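Local coordinates for protein UDP-N-acetylglucosamine 2-epimerase (Methanocaldococcus jannaschii, PDB 4NES) that probably catalyses the reversible epimerisation at C-2 of UDP-N-acetylglucosamine, giving UDP-N-acetylmannosamine, the activated donor of ManNAc, at residues V167-V172 with V291-C296; I13-P18 with H115-L120; V172-Q177 with V269-F274; P312-V315 with A319-L322. One frame throughout, in Å; residues are numbered along the deposited sequence.

Interaction 1. Residues V167-V172 with V291-C296; sequences VGNTIV and VQEEAC. With UDP (uridine-5'-diphosphate), chain C.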
# COMPACT_ATOMS: atom_id res chain seq x y z
N VAL A 167 -9.24 -21.46 1.65
CA VAL A 167 -9.24 -22.41 0.54
C VAL A 167 -8.08 -23.40 0.57
O VAL A 167 -8.00 -24.28 -0.29
CB VAL A 167 -9.24 -21.70 -0.83
CG1 VAL A 167 -10.50 -20.85 -1.03
CG2 VAL A 167 -7.98 -20.85 -1.01
N GLY A 168 -7.20 -23.28 1.56
CA GLY A 168 -5.97 -24.04 1.60
C GLY A 168 -4.90 -23.32 0.81
O GLY A 168 -5.16 -22.28 0.21
N ASN A 169 -3.68 -23.86 0.82
CA ASN A 169 -2.60 -23.28 0.04
C ASN A 169 -2.40 -24.07 -1.24
O ASN A 169 -2.28 -25.29 -1.20
CB ASN A 169 -1.31 -23.23 0.87
CG ASN A 169 -0.28 -22.27 0.29
OD1 ASN A 169 0.07 -22.34 -0.89
ND2 ASN A 169 0.20 -21.34 1.11
N THR A 170 -2.35 -23.36 -2.37
CA THR A 170 -2.12 -24.02 -3.67
C THR A 170 -0.79 -24.79 -3.75
O THR A 170 -0.61 -25.61 -4.65
CB THR A 170 -2.15 -23.02 -4.85
OG1 THR A 170 -1.13 -22.04 -4.67
CG2 THR A 170 -3.51 -22.33 -4.96
N ILE A 171 0.14 -24.53 -2.83
CA ILE A 171 1.38 -25.30 -2.83
C ILE A 171 1.10 -26.78 -2.57
O ILE A 171 1.86 -27.64 -3.04
CB ILE A 171 2.41 -24.73 -1.83
CG1 ILE A 171 3.80 -25.25 -2.16
CG2 ILE A 171 2.01 -25.04 -0.39
CD1 ILE A 171 4.29 -24.82 -3.51
N VAL A 172 0.02 -27.10 -1.85
CA VAL A 172 -0.35 -28.50 -1.69
C VAL A 172 -0.70 -29.11 -3.04
O VAL A 172 -0.20 -30.18 -3.39
CB VAL A 172 -1.52 -28.71 -0.70
CG1 VAL A 172 -1.83 -30.20 -0.54
CG2 VAL A 172 -1.20 -28.10 0.64
N VAL A 291 9.46 -23.35 0.95
CA VAL A 291 10.15 -24.57 1.38
C VAL A 291 9.65 -25.01 2.76
O VAL A 291 9.53 -26.21 3.01
CB VAL A 291 11.67 -24.42 1.33
CG1 VAL A 291 12.37 -25.64 1.90
CG2 VAL A 291 12.12 -24.18 -0.10
N GLN A 292 9.33 -24.07 3.64
CA GLN A 292 8.75 -24.43 4.94
C GLN A 292 7.46 -25.22 4.74
O GLN A 292 7.21 -26.22 5.43
CB GLN A 292 8.42 -23.18 5.76
CG GLN A 292 9.62 -22.45 6.33
CD GLN A 292 9.19 -21.19 7.03
OE1 GLN A 292 8.58 -21.24 8.10
NE2 GLN A 292 9.48 -20.04 6.42
N GLU A 293 6.63 -24.78 3.80
CA GLU A 293 5.39 -25.47 3.50
C GLU A 293 5.62 -26.85 2.90
O GLU A 293 5.01 -27.83 3.33
CB GLU A 293 4.53 -24.61 2.57
CG GLU A 293 4.00 -23.37 3.28
CD GLU A 293 3.62 -22.24 2.34
OE1 GLU A 293 3.97 -22.30 1.15
OE2 GLU A 293 2.99 -21.27 2.82
N GLU A 294 6.50 -26.92 1.91
CA GLU A 294 6.81 -28.20 1.27
C GLU A 294 7.42 -29.21 2.22
O GLU A 294 7.07 -30.39 2.17
CB GLU A 294 7.69 -27.98 0.04
CG GLU A 294 6.92 -27.24 -1.04
CD GLU A 294 7.78 -26.67 -2.13
OE1 GLU A 294 9.01 -26.54 -1.94
OE2 GLU A 294 7.21 -26.33 -3.19
N ALA A 295 8.31 -28.76 3.10
CA ALA A 295 8.91 -29.64 4.09
C ALA A 295 7.79 -30.26 4.94
O ALA A 295 7.78 -31.46 5.20
CB ALA A 295 9.89 -28.88 4.96
N CYS A 296 6.83 -29.43 5.33
CA CYS A 296 5.73 -29.91 6.15
C CYS A 296 4.89 -30.94 5.39
O CYS A 296 4.56 -32.01 5.91
CB CYS A 296 4.89 -28.72 6.60
SG CYS A 296 3.51 -29.12 7.68
N1 UDP C . 12.50 -24.17 -5.55
C2 UDP C . 12.86 -24.74 -6.72
N3 UDP C . 14.17 -24.92 -6.99
C4 UDP C . 15.15 -24.54 -6.14
C5 UDP C . 14.81 -23.94 -4.93
C6 UDP C . 13.45 -23.76 -4.66
O2 UDP C . 12.01 -25.11 -7.53
O4 UDP C . 16.49 -24.74 -6.48
C1' UDP C . 11.09 -23.90 -5.21
C2' UDP C . 10.55 -24.50 -4.02
O2' UDP C . 10.21 -25.85 -4.25
C3' UDP C . 9.41 -23.63 -3.69
C4' UDP C . 9.80 -22.33 -4.22
O4' UDP C . 11.00 -22.50 -4.93
O3' UDP C . 8.20 -24.02 -4.27
C5' UDP C . 10.07 -21.31 -3.16
O5' UDP C . 10.57 -20.11 -3.71
PA UDP C . 11.59 -19.17 -2.94
O1A UDP C . 12.55 -18.59 -3.96
O2A UDP C . 12.30 -19.98 -1.87
O3A UDP C . 10.79 -17.96 -2.33
PB UDP C . 9.81 -17.79 -1.11
O1B UDP C . 8.89 -19.00 -1.00
O2B UDP C . 10.63 -17.58 0.14
O3B UDP C . 9.07 -16.54 -1.47
O HOH W 1 0.48 -21.02 3.99

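Interaction 2. Residues I13-P18 with H115-L120; sequences IIKLSP and HVEAGL. With UDP (uridine-5'-diphosphate), chain C.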
# COMPACT_ATOMS: atom_id res chain seq x y z
N ILE A 13 5.26 -18.46 -9.77
CA ILE A 13 4.97 -19.30 -10.92
C ILE A 13 4.50 -20.67 -10.43
O ILE A 13 3.50 -21.22 -10.90
CB ILE A 13 6.21 -19.45 -11.83
CG1 ILE A 13 6.63 -18.08 -12.39
CG2 ILE A 13 5.92 -20.41 -12.97
CD1 ILE A 13 8.06 -18.04 -12.90
N ILE A 14 5.20 -21.19 -9.44
CA ILE A 14 4.87 -22.50 -8.89
C ILE A 14 3.49 -22.47 -8.23
O ILE A 14 2.65 -23.34 -8.50
CB ILE A 14 5.97 -22.95 -7.89
CG1 ILE A 14 7.30 -23.18 -8.62
CG2 ILE A 14 5.52 -24.17 -7.10
CD1 ILE A 14 8.49 -23.25 -7.70
N LYS A 15 3.24 -21.46 -7.40
CA LYS A 15 1.98 -21.41 -6.66
C LYS A 15 0.77 -21.01 -7.50
O LYS A 15 -0.37 -21.26 -7.12
CB LYS A 15 2.13 -20.52 -5.42
CG LYS A 15 2.82 -21.27 -4.30
CD LYS A 15 3.18 -20.37 -3.12
CE LYS A 15 3.61 -21.19 -1.91
NZ LYS A 15 4.08 -20.33 -0.77
N LEU A 16 1.01 -20.38 -8.65
CA LEU A 16 -0.07 -20.08 -9.59
C LEU A 16 -0.35 -21.22 -10.55
O LEU A 16 -1.41 -21.26 -11.17
CB LEU A 16 0.22 -18.80 -10.39
CG LEU A 16 0.03 -17.52 -9.57
CD1 LEU A 16 0.77 -16.36 -10.23
CD2 LEU A 16 -1.47 -17.21 -9.40
N SER A 17 0.59 -22.16 -10.68
CA SER A 17 0.39 -23.28 -11.60
C SER A 17 -0.93 -24.07 -11.40
O SER A 17 -1.58 -24.42 -12.39
CB SER A 17 1.63 -24.19 -11.71
OG SER A 17 1.86 -24.99 -10.55
N PRO A 18 -1.35 -24.31 -10.14
CA PRO A 18 -2.63 -25.01 -10.00
C PRO A 18 -3.83 -24.16 -10.41
O PRO A 18 -4.86 -24.72 -10.82
CB PRO A 18 -2.70 -25.32 -8.50
CG PRO A 18 -1.25 -25.33 -8.05
CD PRO A 18 -0.61 -24.25 -8.86
N HIS A 115 -6.33 -11.93 -4.21
CA HIS A 115 -5.03 -12.21 -3.61
C HIS A 115 -4.97 -13.65 -3.14
O HIS A 115 -5.66 -14.05 -2.20
CB HIS A 115 -4.77 -11.27 -2.43
CG HIS A 115 -3.38 -11.36 -1.91
ND1 HIS A 115 -3.05 -10.96 -0.62
CD2 HIS A 115 -2.22 -11.76 -2.48
CE1 HIS A 115 -1.76 -11.14 -0.43
NE2 HIS A 115 -1.23 -11.63 -1.54
N VAL A 116 -4.12 -14.42 -3.81
CA VAL A 116 -3.90 -15.82 -3.47
C VAL A 116 -2.81 -15.87 -2.41
O VAL A 116 -1.76 -15.25 -2.56
CB VAL A 116 -3.47 -16.60 -4.73
CG1 VAL A 116 -3.20 -18.08 -4.40
CG2 VAL A 116 -4.54 -16.49 -5.81
N GLU A 117 -3.08 -16.59 -1.32
CA GLU A 117 -2.21 -16.68 -0.14
C GLU A 117 -2.27 -15.38 0.66
O GLU A 117 -1.26 -14.73 0.94
CB GLU A 117 -0.77 -17.09 -0.51
CG GLU A 117 0.02 -17.65 0.66
CD GLU A 117 1.47 -17.91 0.30
OE1 GLU A 117 2.26 -16.94 0.19
OE2 GLU A 117 1.81 -19.09 0.11
N ALA A 118 -3.49 -15.03 1.04
CA ALA A 118 -3.80 -13.82 1.78
C ALA A 118 -3.76 -14.08 3.29
O ALA A 118 -4.08 -15.16 3.75
CB ALA A 118 -5.18 -13.34 1.37
N GLY A 119 -3.37 -13.07 4.05
CA GLY A 119 -3.52 -13.11 5.49
C GLY A 119 -2.36 -13.68 6.27
O GLY A 119 -2.40 -13.72 7.50
N LEU A 120 -1.32 -14.14 5.59
CA LEU A 120 -0.13 -14.62 6.30
C LEU A 120 0.54 -13.44 7.00
O LEU A 120 0.65 -12.35 6.44
CB LEU A 120 0.85 -15.30 5.35
CG LEU A 120 0.51 -16.69 4.82
CD1 LEU A 120 -0.76 -16.70 4.02
CD2 LEU A 120 1.66 -17.21 3.97
N1 UDP C . 12.50 -24.17 -5.55
C2 UDP C . 12.86 -24.74 -6.72
N3 UDP C . 14.17 -24.92 -6.99
C4 UDP C . 15.15 -24.54 -6.14
C5 UDP C . 14.81 -23.94 -4.93
C6 UDP C . 13.45 -23.76 -4.66
O2 UDP C . 12.01 -25.11 -7.53
O4 UDP C . 16.49 -24.74 -6.48
C1' UDP C . 11.09 -23.90 -5.21
C2' UDP C . 10.55 -24.50 -4.02
O2' UDP C . 10.21 -25.85 -4.25
C3' UDP C . 9.41 -23.63 -3.69
C4' UDP C . 9.80 -22.33 -4.22
O4' UDP C . 11.00 -22.50 -4.93
O3' UDP C . 8.20 -24.02 -4.27
C5' UDP C . 10.07 -21.31 -3.16
O5' UDP C . 10.57 -20.11 -3.71
PA UDP C . 11.59 -19.17 -2.94
O1A UDP C . 12.55 -18.59 -3.96
O2A UDP C . 12.30 -19.98 -1.87
O3A UDP C . 10.79 -17.96 -2.33
PB UDP C . 9.81 -17.79 -1.11
O1B UDP C . 8.89 -19.00 -1.00
O2B UDP C . 10.63 -17.58 0.14
O3B UDP C . 9.07 -16.54 -1.47
O HOH W 2 4.23 -17.18 -1.79

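Interaction 3. Residues V172-Q177 with V269-F274; sequences VDATLQ and VGYLEF. With UDP (uridine-5'-diphosphate), chain C.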
# COMPACT_ATOMS: atom_id res chain seq x y z
N VAL A 172 0.02 -27.10 -1.85
CA VAL A 172 -0.35 -28.50 -1.69
C VAL A 172 -0.70 -29.11 -3.04
O VAL A 172 -0.20 -30.18 -3.39
CB VAL A 172 -1.52 -28.71 -0.70
CG1 VAL A 172 -1.83 -30.20 -0.54
CG2 VAL A 172 -1.20 -28.10 0.64
N ASP A 173 -1.56 -28.43 -3.81
CA ASP A 173 -1.89 -28.87 -5.17
C ASP A 173 -0.61 -29.11 -5.97
O ASP A 173 -0.46 -30.13 -6.63
CB ASP A 173 -2.66 -27.81 -5.97
CG ASP A 173 -3.87 -27.23 -5.27
OD1 ASP A 173 -3.94 -27.15 -4.03
OD2 ASP A 173 -4.77 -26.76 -6.01
N ALA A 174 0.29 -28.13 -5.95
CA ALA A 174 1.50 -28.19 -6.77
C ALA A 174 2.39 -29.36 -6.37
O ALA A 174 2.89 -30.11 -7.23
CB ALA A 174 2.26 -26.88 -6.69
N THR A 175 2.58 -29.53 -5.07
CA THR A 175 3.45 -30.59 -4.58
C THR A 175 2.79 -31.93 -4.90
O THR A 175 3.48 -32.90 -5.25
CB THR A 175 3.73 -30.42 -3.06
OG1 THR A 175 4.16 -29.07 -2.80
CG2 THR A 175 4.82 -31.36 -2.61
N LEU A 176 1.46 -31.97 -4.83
CA LEU A 176 0.67 -33.17 -5.14
C LEU A 176 0.47 -33.44 -6.63
O LEU A 176 0.26 -34.60 -7.02
CB LEU A 176 -0.69 -33.09 -4.44
CG LEU A 176 -0.87 -33.75 -3.07
CD1 LEU A 176 -1.19 -35.23 -3.24
CD2 LEU A 176 0.35 -33.56 -2.18
N GLN A 177 0.51 -32.41 -7.48
CA GLN A 177 0.42 -32.61 -8.93
C GLN A 177 1.77 -33.07 -9.51
O GLN A 177 1.81 -33.82 -10.48
CB GLN A 177 -0.23 -31.40 -9.70
CG GLN A 177 0.40 -29.97 -9.55
CD GLN A 177 -0.40 -28.78 -10.21
OE1 GLN A 177 0.21 -27.85 -10.78
NE2 GLN A 177 -1.72 -28.80 -10.09
N VAL A 269 17.65 -25.14 -9.24
CA VAL A 269 17.14 -26.20 -10.11
C VAL A 269 15.64 -26.09 -10.33
O VAL A 269 14.95 -25.32 -9.66
CB VAL A 269 17.48 -27.61 -9.56
CG1 VAL A 269 18.98 -27.78 -9.43
CG2 VAL A 269 16.78 -27.83 -8.22
N GLY A 270 15.12 -26.87 -11.28
CA GLY A 270 13.70 -26.89 -11.58
C GLY A 270 12.89 -27.47 -10.43
O GLY A 270 13.44 -28.07 -9.50
N TYR A 271 11.57 -27.28 -10.50
CA TYR A 271 10.68 -27.73 -9.43
C TYR A 271 10.70 -29.25 -9.23
O TYR A 271 10.71 -29.74 -8.11
CB TYR A 271 9.26 -27.26 -9.71
CG TYR A 271 8.33 -27.38 -8.54
CD1 TYR A 271 8.69 -26.92 -7.29
CD2 TYR A 271 7.06 -27.95 -8.69
CE1 TYR A 271 7.83 -27.02 -6.21
CE2 TYR A 271 6.19 -28.05 -7.62
CZ TYR A 271 6.59 -27.58 -6.38
OH TYR A 271 5.74 -27.67 -5.30
N LEU A 272 10.71 -30.00 -10.33
CA LEU A 272 10.70 -31.46 -10.22
C LEU A 272 11.96 -31.96 -9.52
O LEU A 272 11.91 -32.82 -8.63
CB LEU A 272 10.58 -32.10 -11.61
CG LEU A 272 9.33 -31.71 -12.39
CD1 LEU A 272 9.37 -32.36 -13.76
CD2 LEU A 272 8.07 -32.11 -11.64
N GLU A 273 13.09 -31.40 -9.94
CA GLU A 273 14.37 -31.72 -9.34
C GLU A 273 14.39 -31.34 -7.85
O GLU A 273 14.85 -32.11 -7.01
CB GLU A 273 15.48 -31.01 -10.10
CG GLU A 273 15.73 -31.58 -11.51
CD GLU A 273 14.74 -31.09 -12.55
OE1 GLU A 273 14.01 -30.11 -12.29
OE2 GLU A 273 14.70 -31.69 -13.64
N PHE A 274 13.88 -30.15 -7.54
CA PHE A 274 13.92 -29.69 -6.16
C PHE A 274 13.00 -30.51 -5.25
O PHE A 274 13.36 -30.80 -4.10
CB PHE A 274 13.62 -28.20 -6.04
CG PHE A 274 14.09 -27.62 -4.75
CD1 PHE A 274 15.45 -27.45 -4.52
CD2 PHE A 274 13.20 -27.28 -3.74
CE1 PHE A 274 15.91 -26.94 -3.31
CE2 PHE A 274 13.66 -26.76 -2.54
CZ PHE A 274 15.01 -26.61 -2.33
N1 UDP C . 12.50 -24.17 -5.55
C2 UDP C . 12.86 -24.74 -6.72
N3 UDP C . 14.17 -24.92 -6.99
C4 UDP C . 15.15 -24.54 -6.14
C5 UDP C . 14.81 -23.94 -4.93
C6 UDP C . 13.45 -23.76 -4.66
O2 UDP C . 12.01 -25.11 -7.53
O4 UDP C . 16.49 -24.74 -6.48
C1' UDP C . 11.09 -23.90 -5.21
C2' UDP C . 10.55 -24.50 -4.02
O2' UDP C . 10.21 -25.85 -4.25
C3' UDP C . 9.41 -23.63 -3.69
C4' UDP C . 9.80 -22.33 -4.22
O4' UDP C . 11.00 -22.50 -4.93
O3' UDP C . 8.20 -24.02 -4.27
C5' UDP C . 10.07 -21.31 -3.16
O5' UDP C . 10.57 -20.11 -3.71
PA UDP C . 11.59 -19.17 -2.94
O1A UDP C . 12.55 -18.59 -3.96
O2A UDP C . 12.30 -19.98 -1.87
O3A UDP C . 10.79 -17.96 -2.33
PB UDP C . 9.81 -17.79 -1.11
O1B UDP C . 8.89 -19.00 -1.00
O2B UDP C . 10.63 -17.58 0.14
O3B UDP C . 9.07 -16.54 -1.47

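Interaction 4. Residues P312-V315 with A319-L322; sequences PETV and ANIL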
# COMPACT_ATOMS: atom_id res chain seq x y z
N PRO A 312 3.14 -20.06 10.86
CA PRO A 312 3.36 -20.58 12.20
C PRO A 312 2.72 -21.94 12.40
O PRO A 312 3.08 -22.61 13.35
CB PRO A 312 2.66 -19.54 13.10
CG PRO A 312 1.63 -18.93 12.21
CD PRO A 312 2.30 -18.84 10.89
N GLU A 313 1.80 -22.32 11.51
CA GLU A 313 1.14 -23.62 11.62
C GLU A 313 2.17 -24.75 11.52
O GLU A 313 2.01 -25.80 12.14
CB GLU A 313 0.03 -23.76 10.57
CG GLU A 313 -0.75 -22.45 10.29
CD GLU A 313 0.00 -21.53 9.36
OE1 GLU A 313 1.10 -21.93 8.95
OE2 GLU A 313 -0.50 -20.40 9.00
N THR A 314 3.24 -24.53 10.77
CA THR A 314 4.30 -25.55 10.66
C THR A 314 5.02 -25.76 11.98
O THR A 314 5.43 -26.88 12.30
CB THR A 314 5.32 -25.18 9.58
OG1 THR A 314 5.98 -23.95 9.94
CG2 THR A 314 4.64 -25.02 8.23
N VAL A 315 5.19 -24.70 12.75
CA VAL A 315 5.78 -24.82 14.07
C VAL A 315 4.76 -25.42 15.02
O VAL A 315 5.08 -26.30 15.82
CB VAL A 315 6.27 -23.45 14.60
CG1 VAL A 315 6.81 -23.58 16.02
CG2 VAL A 315 7.36 -22.88 13.69
N ALA A 319 6.38 -29.59 12.88
CA ALA A 319 7.14 -29.90 11.67
C ALA A 319 8.36 -29.00 11.51
O ALA A 319 9.24 -29.31 10.71
CB ALA A 319 6.23 -29.80 10.45
N ASN A 320 8.42 -27.90 12.27
CA ASN A 320 9.34 -26.80 11.99
C ASN A 320 9.74 -26.16 13.30
O ASN A 320 8.99 -26.21 14.28
CB ASN A 320 8.62 -25.78 11.09
CG ASN A 320 9.54 -24.69 10.51
OD1 ASN A 320 10.77 -24.78 10.54
ND2 ASN A 320 8.91 -23.66 9.94
N ILE A 321 10.94 -25.58 13.33
CA ILE A 321 11.45 -24.89 14.51
C ILE A 321 12.25 -23.69 14.04
O ILE A 321 12.99 -23.79 13.05
CB ILE A 321 12.29 -25.85 15.38
CG1 ILE A 321 12.82 -25.14 16.63
CG2 ILE A 321 13.41 -26.47 14.56
CD1 ILE A 321 13.39 -26.11 17.64
N LEU A 322 12.10 -22.56 14.73
CA LEU A 322 12.80 -21.33 14.38
C LEU A 322 14.10 -21.20 15.17
O LEU A 322 14.10 -21.34 16.39
CB LEU A 322 11.93 -20.12 14.67
CG LEU A 322 10.52 -20.13 14.09
CD1 LEU A 322 9.78 -18.86 14.44
CD2 LEU A 322 10.58 -20.30 12.59

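Interaction 1. Residues V167-V172 with V291-C296
The amide of Asn-169 and the carboxylate of Glu-293 meet with their planes 66° apart, ND2 standing 3.3 Å from OE2 at an angle too poor for a hydrogen bond. A water joins them instead, accepting from Asn-169 ND2 at 2.9 Å and donating to Glu-293 OE2 at 2.8 Å. With its CG anti to the backbone N (chi1 -163°), Asn-169 also curls OD1 back over the helix start, where OD1 receives the N-H of Ile-171 at 2.9 Å as an N-cap bond. Glu-293 forms salt bridges with Arg-311 at OE2 and Lys-15 at OE1. Ile-171 lies between the two glutamates, CG2 3.7 Å from Glu-293 OE1 and CD1 3.3 Å from Glu-294 OE2. The carboxylate of Glu-294 holds the ribose of UDP in two-pronged fashion: O2' donates to OE1 and O3' to OE2, each at 2.7 Å, while OE2 is also bonded to Tyr-271 OH. This grip on both ribose hydroxyls is a familiar nucleotide-sugar recognition device of the GT-B fold. Accepting from both hydroxyls is consistent with an ionised Glu-294, while salt bridges on both oxygens of Glu-293 would favour its charged form.

Interaction 2. Residues I13-P18 with H115-L120
Lys-15 and Glu-117 are joined by a salt bridge in the protein interior, with NZ 2.7 Å from OE2 and lying on the syn side of that oxygen. The lysine chain is extended beyond CG, which carries its ammonium group from the helix to the carboxylate; CE follows to 3.4 Å from Glu-117 OE2. The same NZ forms a second salt bridge with Glu-293, and Glu-117 OE2 also receives ND2 of Asn-169. Were Lys-15 replaced by an alanine, the ammonium between Glu-117 and Glu-293 would be gone, and the two neighbouring carboxylates would probably repel each other, with Arg-311 left to offset them. Water adds a looser link: it donates to Glu-117 OE1 at 2.8 Å and accepts weakly from Lys-15 NZ at 3.3 Å. Within the helix, Ser-17 OG donates to Ile-14 O at 2.7 Å. Ile-14 packs on the ribose of UDP, its CD1 3.5 Å from O3' and 3.7 Å from C1', so neighbouring residues of one helical turn serve the nucleotide and the ion pair. Glu-117 lies just past the end of strand 112-116, in the parallel sheet of the first Rossmann-like half. Helix 10-23 sends Lys-15 to this strand end; Gln-93 of strand 89-93 touches both Lys-15 and Glu-117, and Ile-171 of helix 170-183 packs on the lysine.

Interaction 3. Residues V172-Q177 with V269-F274
Tyr-271, in the first turn of a helix that lines the UDP pocket, reaches across to Ala-174 and Thr-175 on helix 170-183. Gly-270 caps the start of its helix by position, and the residues on either side of this glycine serve the ligand and the neighbouring helix. A chi1 of -167°, which sets CG opposite the backbone N, sends the tyrosine ring across to helix 170-183, phenol oxygen foremost. Its OH lies 3.8 Å from Ala-174 CB, and CE2 is 4.2 Å from the same methyl carbon. Ala-174 O sits in the ring plane at the edge, 3.9 Å from CE2. The Thr-175 side chain crosses the tyrosine at about a right angle, OG1 3.3 Å from OH; OG1 is hydrogen-bonded to Ile-171 O one turn back, and Tyr-271 OH to Glu-294 OE2. The phenol thereby positions a carboxylate that holds the ribose. The other edge of the ring turns to the ligand, CE1 standing 3.3 Å from O2' of UDP. Uracil is read by the backbone of Val-269: its N donates to O4 at 3.0 Å and 167°, and its O accepts from N3 at 2.8 Å. Phe-274 presents one face to the base, with C5 of UDP 3.4 Å above its plane, over the ring centre. Main-chain reading of the uracil edge, an aromatic ring over the base and a glutamate on the ribose diol together form the kind of uridine pocket found in the second domain of GT-B nucleotide-sugar enzymes.

Interaction 4. Residues P312-V315 with A319-L322
Thr-314 OG1 is gripped by two groups, Asn-320 ND2 across the contact and the carbonyl O of Arg-311 just before the helix. The contact belongs to a beta-alpha-beta unit of the second parallel sheet, in which strand 302-304 passes through the short helix 313-316 to strand 320-322 at the sheet's end. OG1 lies between the backbone N and the carbonyl carbon (chi1 62°), the rotation that lets it reach back to Arg-311 O while facing the asparagine. Asn-320 donates through ND2 to Thr-314 OG1 at 2.9 Å and 168°, with the oxygen lying in the amide plane. The two side chains run side by side, Asn-320 CB resting 3.4 Å from Thr-314 OG1. At the other end of the amide, OD1 is bonded to Thr-304 OG1 on the adjacent strand and weakly to Ile-321 N, so both ends of the flat group are held and its rotation is fixed. With an alanine in place of Asn-320 the amide is lost; the hydroxyls of Thr-314 and Thr-304 would probably no longer be linked, Thr-314 keeping Arg-311 O, and a gap is likely to open where the amide lay. The backbone closes the turn as well: Ala-319 N donates to Thr-314 O at 2.9 Å, in a bond bent at the hydrogen. At the partly exposed rim, Val-315 CG2 meets Leu-322 CG at 4.2 Å. Beside this apolar touch, Val-315 CA directs its hydrogen at Asn-320 O, with 3.5 Å between the heavy atoms and an angle of 158° at the hydrogen.

In the fold
Interactions 1, 2 and 3 are buried beside UDP, interaction 2 touching it through Ile-14; interaction 4, also mostly buried, is at the end strand of the second sheet with a partly exposed rim of Val-315 and Leu-322. Interactions 1 and 3 share helix 170-183 and are coupled through the Glu-294 to Tyr-271 bond. Interactions 1 and 2 are coupled through the charge pair of Lys-15 and Glu-293. Chemistry follows place: a direct salt bridge in interaction 2; a water link and isoleucine packing with no direct hydrogen bond across in interaction 1; aromatic and main-chain recognition in interaction 3; neutral hydrogen bonds in interaction 4. Interaction 4 meets interaction 1 where Cys-296 packs on Thr-314 and Ala-319.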